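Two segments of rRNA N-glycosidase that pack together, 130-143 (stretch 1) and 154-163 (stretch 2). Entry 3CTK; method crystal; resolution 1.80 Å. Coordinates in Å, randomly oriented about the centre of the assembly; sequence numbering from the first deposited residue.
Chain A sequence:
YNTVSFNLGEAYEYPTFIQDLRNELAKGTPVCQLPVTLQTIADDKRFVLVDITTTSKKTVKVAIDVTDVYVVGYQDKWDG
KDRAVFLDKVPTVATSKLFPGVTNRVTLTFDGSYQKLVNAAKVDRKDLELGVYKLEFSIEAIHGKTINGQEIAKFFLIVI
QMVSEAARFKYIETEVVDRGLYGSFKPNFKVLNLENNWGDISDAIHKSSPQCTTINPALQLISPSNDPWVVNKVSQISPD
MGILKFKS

Stretch 1, residues 130-143: LGVYKLEFSIEAIH
Stretch 2, residues 154-163: KFFLIVIQMV

What forms the apolar centre of the contact? Two knobs interlock there, one from each helix. L135 (chi1 t, chi2 p) sets its side chain among F155, I158, V159 and M162; its CD1 lies 3.8 Å from I158 CG2, 4.1 Å from V159 CB and 4.1 Å from F155 CE1, while L135 CB is 4.1 Å from M162 SD. In return F155 (chi1 t, chi2 68°) points toward the first helix and sits among L135, S138, I139 and I142. I139 CG1 (chi1 m, chi2 t) approaches F155 CE1 to 3.7 Å, and I142 CD1 (chi1 p, chi2 t) reaches F155 CG at 3.7 Å. A branched leucine and a broad ring suit these pockets because each touches several neighbours at once.

How must the backbones run for this to happen? Helix 132-142 and the helical stretch 154-163 cross at a signed angle of -145°, closer to antiparallel than to parallel, with their axes 9.2 Å apart at closest approach. The register pairs S138 with F155, CA to CA 5.2 Å, and L130 with I158, CA to CA 5.9 Å. Stretch 2 belongs to a longer helix and widens into a pi-type turn at 160-163. Together the two stretches bury 615 Å².

Why does a serine fit beside the phenylalanine? S138 is small and points toward the partner, where the CA atoms come close. Its OG (chi1 p) lies near the plane of the F155 ring, at the edge, 3.6 Å from CD1, and donates a hydrogen bond to L135 O at 2.7 Å, so the buried hydroxyl is satisfied within its own helix. Alongside, I158 (chi1 m, chi2 t) brings CD1 to 4.0 Å from both S138 CB and K134 O.

What closes the contact at the start of stretch 1? L130, extended at phi/psi -111/162 with chi1 m and chi2 t, brings CD2 to 3.9 Å from I158 CA and 4.1 Å from I158 CG2, with the side chain of Q161 packed alongside. M162 (chi1 m, chi2 t, chi3 p) points toward stretch 1, its CE 3.6 Å from V132 N. Its flexible thioether is apolar enough for burial, yet SD accepts a weak hydrogen bond from G131 N at 3.4 Å. G131, the N-cap, has phi/psi 143/162, where a CB would jam against the preceding carbonyl oxygen; glycine fits for that reason. G131 O then accepts from L135 N at 2.8 Å, starting the helix.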

# COMPACT_ATOMS: atom_id res chain seq x y z
N LEU A 130 -1.64 -3.64 -13.29
CA LEU A 130 -2.24 -2.79 -12.27
C LEU A 130 -3.18 -1.81 -12.97
O LEU A 130 -3.07 -1.59 -14.18
CB LEU A 130 -1.15 -2.02 -11.53
CG LEU A 130 -0.06 -2.86 -10.85
CD1 LEU A 130 1.01 -1.94 -10.28
CD2 LEU A 130 -0.68 -3.71 -9.76
N GLY A 131 -4.08 -1.22 -12.21
CA GLY A 131 -5.02 -0.27 -12.79
C GLY A 131 -6.38 -0.40 -12.14
O GLY A 131 -6.68 -1.41 -11.51
N VAL A 132 -7.22 0.62 -12.30
CA VAL A 132 -8.55 0.60 -11.70
C VAL A 132 -9.42 -0.56 -12.17
O VAL A 132 -10.12 -1.18 -11.36
CB VAL A 132 -9.27 1.94 -11.96
CG1 VAL A 132 -10.73 1.83 -11.56
CG2 VAL A 132 -8.59 3.05 -11.18
N TYR A 133 -9.39 -0.86 -13.46
CA TYR A 133 -10.20 -1.94 -14.01
C TYR A 133 -9.69 -3.29 -13.51
O TYR A 133 -10.48 -4.18 -13.17
CB TYR A 133 -10.17 -1.92 -15.54
CG TYR A 133 -11.22 -2.82 -16.16
CD1 TYR A 133 -12.56 -2.45 -16.17
CD2 TYR A 133 -10.87 -4.07 -16.70
CE1 TYR A 133 -13.54 -3.30 -16.70
CE2 TYR A 133 -11.85 -4.92 -17.23
CZ TYR A 133 -13.18 -4.53 -17.22
OH TYR A 133 -14.14 -5.37 -17.73
N LYS A 134 -8.37 -3.45 -13.48
CA LYS A 134 -7.77 -4.69 -13.02
C LYS A 134 -8.07 -4.88 -11.54
O LYS A 134 -8.32 -6.00 -11.09
CB LYS A 134 -6.26 -4.67 -13.25
CG LYS A 134 -5.86 -4.65 -14.72
CD LYS A 134 -6.30 -5.92 -15.44
CE LYS A 134 -5.88 -5.89 -16.91
NZ LYS A 134 -6.28 -7.13 -17.64
N LEU A 135 -8.04 -3.79 -10.77
CA LEU A 135 -8.33 -3.89 -9.35
C LEU A 135 -9.78 -4.34 -9.18
O LEU A 135 -10.07 -5.23 -8.38
CB LEU A 135 -8.10 -2.55 -8.65
CG LEU A 135 -8.46 -2.46 -7.16
CD1 LEU A 135 -7.68 -3.50 -6.36
CD2 LEU A 135 -8.17 -1.06 -6.65
N GLU A 136 -10.69 -3.74 -9.95
CA GLU A 136 -12.09 -4.14 -9.85
C GLU A 136 -12.28 -5.61 -10.21
O GLU A 136 -13.05 -6.32 -9.56
CB GLU A 136 -12.98 -3.26 -10.74
CG GLU A 136 -14.40 -3.80 -10.88
CD GLU A 136 -15.43 -2.71 -11.12
OE1 GLU A 136 -16.59 -3.06 -11.44
OE2 GLU A 136 -15.09 -1.52 -10.97
N PHE A 137 -11.56 -6.07 -11.23
CA PHE A 137 -11.66 -7.46 -11.65
C PHE A 137 -11.23 -8.40 -10.52
O PHE A 137 -11.86 -9.43 -10.28
CB PHE A 137 -10.78 -7.72 -12.87
CG PHE A 137 -10.91 -9.11 -13.42
CD1 PHE A 137 -11.89 -9.42 -14.36
CD2 PHE A 137 -10.07 -10.13 -12.97
CE1 PHE A 137 -12.03 -10.72 -14.85
CE2 PHE A 137 -10.21 -11.43 -13.45
CZ PHE A 137 -11.19 -11.72 -14.39
N SER A 138 -10.15 -8.04 -9.82
CA SER A 138 -9.66 -8.88 -8.73
C SER A 138 -10.64 -8.90 -7.56
O SER A 138 -10.76 -9.91 -6.87
CB SER A 138 -8.28 -8.40 -8.25
OG SER A 138 -8.35 -7.14 -7.61
N ILE A 139 -11.35 -7.79 -7.35
CA ILE A 139 -12.34 -7.73 -6.27
C ILE A 139 -13.53 -8.61 -6.64
O ILE A 139 -14.05 -9.36 -5.82
CB ILE A 139 -12.80 -6.27 -6.03
CG1 ILE A 139 -11.63 -5.45 -5.50
CG2 ILE A 139 -13.98 -6.24 -5.05
CD1 ILE A 139 -11.94 -3.97 -5.28
N GLU A 140 -13.95 -8.54 -7.90
CA GLU A 140 -15.06 -9.34 -8.39
C GLU A 140 -14.77 -10.83 -8.28
O GLU A 140 -15.68 -11.64 -8.10
CB GLU A 140 -15.35 -9.00 -9.85
CG GLU A 140 -16.26 -7.81 -10.05
CD GLU A 140 -17.71 -8.15 -9.78
OE1 GLU A 140 -18.56 -7.25 -9.89
OE2 GLU A 140 -18.00 -9.33 -9.47
N ALA A 141 -13.50 -11.19 -8.39
CA ALA A 141 -13.10 -12.59 -8.33
C ALA A 141 -13.14 -13.21 -6.94
O ALA A 141 -13.22 -14.43 -6.81
CB ALA A 141 -11.71 -12.75 -8.94
N ILE A 142 -13.08 -12.38 -5.90
CA ILE A 142 -13.07 -12.90 -4.53
C ILE A 142 -14.26 -12.48 -3.67
O ILE A 142 -14.60 -13.17 -2.71
CB ILE A 142 -11.80 -12.44 -3.78
CG1 ILE A 142 -11.83 -10.92 -3.59
CG2 ILE A 142 -10.56 -12.88 -4.55
CD1 ILE A 142 -10.66 -10.37 -2.78
N HIS A 143 -14.88 -11.36 -4.00
CA HIS A 143 -16.00 -10.86 -3.22
C HIS A 143 -17.19 -11.82 -3.19
O HIS A 143 -17.74 -12.17 -4.23
CB HIS A 143 -16.45 -9.50 -3.76
CG HIS A 143 -17.42 -8.79 -2.88
ND1 HIS A 143 -17.04 -7.82 -1.98
CD2 HIS A 143 -18.76 -8.93 -2.74
CE1 HIS A 143 -18.10 -7.39 -1.32
NE2 HIS A 143 -19.16 -8.04 -1.77
N LYS A 154 -3.65 -12.33 -5.48
CA LYS A 154 -3.60 -11.41 -6.62
C LYS A 154 -4.22 -10.07 -6.22
O LYS A 154 -3.70 -9.01 -6.56
CB LYS A 154 -4.35 -11.99 -7.82
CG LYS A 154 -3.63 -13.18 -8.46
CD LYS A 154 -4.42 -13.78 -9.61
CE LYS A 154 -4.56 -12.82 -10.78
NZ LYS A 154 -5.34 -11.59 -10.43
N PHE A 155 -5.33 -10.12 -5.49
CA PHE A 155 -5.99 -8.90 -5.04
C PHE A 155 -5.03 -8.10 -4.16
O PHE A 155 -4.86 -6.89 -4.35
CB PHE A 155 -7.25 -9.24 -4.24
CG PHE A 155 -7.76 -8.10 -3.41
CD1 PHE A 155 -8.30 -6.97 -4.02
CD2 PHE A 155 -7.68 -8.14 -2.02
CE1 PHE A 155 -8.74 -5.89 -3.25
CE2 PHE A 155 -8.12 -7.07 -1.25
CZ PHE A 155 -8.65 -5.94 -1.86
N PHE A 156 -4.39 -8.76 -3.20
CA PHE A 156 -3.46 -8.07 -2.31
C PHE A 156 -2.32 -7.42 -3.09
O PHE A 156 -1.96 -6.27 -2.84
CB PHE A 156 -2.89 -9.02 -1.25
CG PHE A 156 -3.79 -9.21 -0.06
CD1 PHE A 156 -4.29 -10.47 0.26
CD2 PHE A 156 -4.15 -8.13 0.74
CE1 PHE A 156 -5.12 -10.65 1.36
CE2 PHE A 156 -4.98 -8.30 1.84
CZ PHE A 156 -5.47 -9.56 2.16
N LEU A 157 -1.75 -8.14 -4.05
CA LEU A 157 -0.65 -7.59 -4.84
C LEU A 157 -1.06 -6.31 -5.55
O LEU A 157 -0.31 -5.34 -5.59
CB LEU A 157 -0.16 -8.62 -5.86
CG LEU A 157 0.63 -9.79 -5.27
CD1 LEU A 157 0.88 -10.86 -6.32
CD2 LEU A 157 1.94 -9.27 -4.71
N ILE A 158 -2.27 -6.31 -6.11
CA ILE A 158 -2.75 -5.13 -6.83
C ILE A 158 -3.07 -3.97 -5.89
O ILE A 158 -2.59 -2.85 -6.09
CB ILE A 158 -3.99 -5.48 -7.68
CG1 ILE A 158 -3.61 -6.53 -8.73
CG2 ILE A 158 -4.53 -4.22 -8.36
CD1 ILE A 158 -4.78 -7.08 -9.53
N VAL A 159 -3.85 -4.23 -4.85
CA VAL A 159 -4.24 -3.16 -3.93
C VAL A 159 -3.07 -2.59 -3.12
O VAL A 159 -3.03 -1.39 -2.86
CB VAL A 159 -5.37 -3.62 -2.98
CG1 VAL A 159 -4.81 -4.42 -1.81
CG2 VAL A 159 -6.16 -2.41 -2.49
N ILE A 160 -2.12 -3.44 -2.73
CA ILE A 160 -0.98 -2.95 -1.95
C ILE A 160 -0.17 -1.95 -2.77
O ILE A 160 0.26 -0.91 -2.25
CB ILE A 160 -0.06 -4.12 -1.51
CG1 ILE A 160 -0.75 -4.93 -0.41
CG2 ILE A 160 1.28 -3.58 -1.03
CD1 ILE A 160 -0.03 -6.21 -0.02
N GLN A 161 0.04 -2.24 -4.04
CA GLN A 161 0.81 -1.33 -4.88
C GLN A 161 0.05 -0.06 -5.26
O GLN A 161 0.62 1.03 -5.28
CB GLN A 161 1.28 -2.06 -6.15
CG GLN A 161 2.09 -3.31 -5.86
CD GLN A 161 2.65 -3.92 -7.13
OE1 GLN A 161 3.61 -3.41 -7.71
NE2 GLN A 161 2.04 -5.01 -7.59
N MET A 162 -1.24 -0.19 -5.56
CA MET A 162 -2.05 0.97 -5.94
C MET A 162 -2.43 1.88 -4.78
O MET A 162 -2.75 3.05 -4.99
CB MET A 162 -3.32 0.53 -6.67
CG MET A 162 -3.07 -0.08 -8.04
SD MET A 162 -4.60 -0.50 -8.90
CE MET A 162 -5.25 1.15 -9.28
N VAL A 163 -2.39 1.35 -3.56
CA VAL A 163 -2.76 2.16 -2.40
C VAL A 163 -1.59 2.45 -1.45
O VAL A 163 -1.18 3.60 -1.31
CB VAL A 163 -3.90 1.50 -1.59
CG1 VAL A 163 -4.28 2.38 -0.41
CG2 VAL A 163 -5.12 1.27 -2.49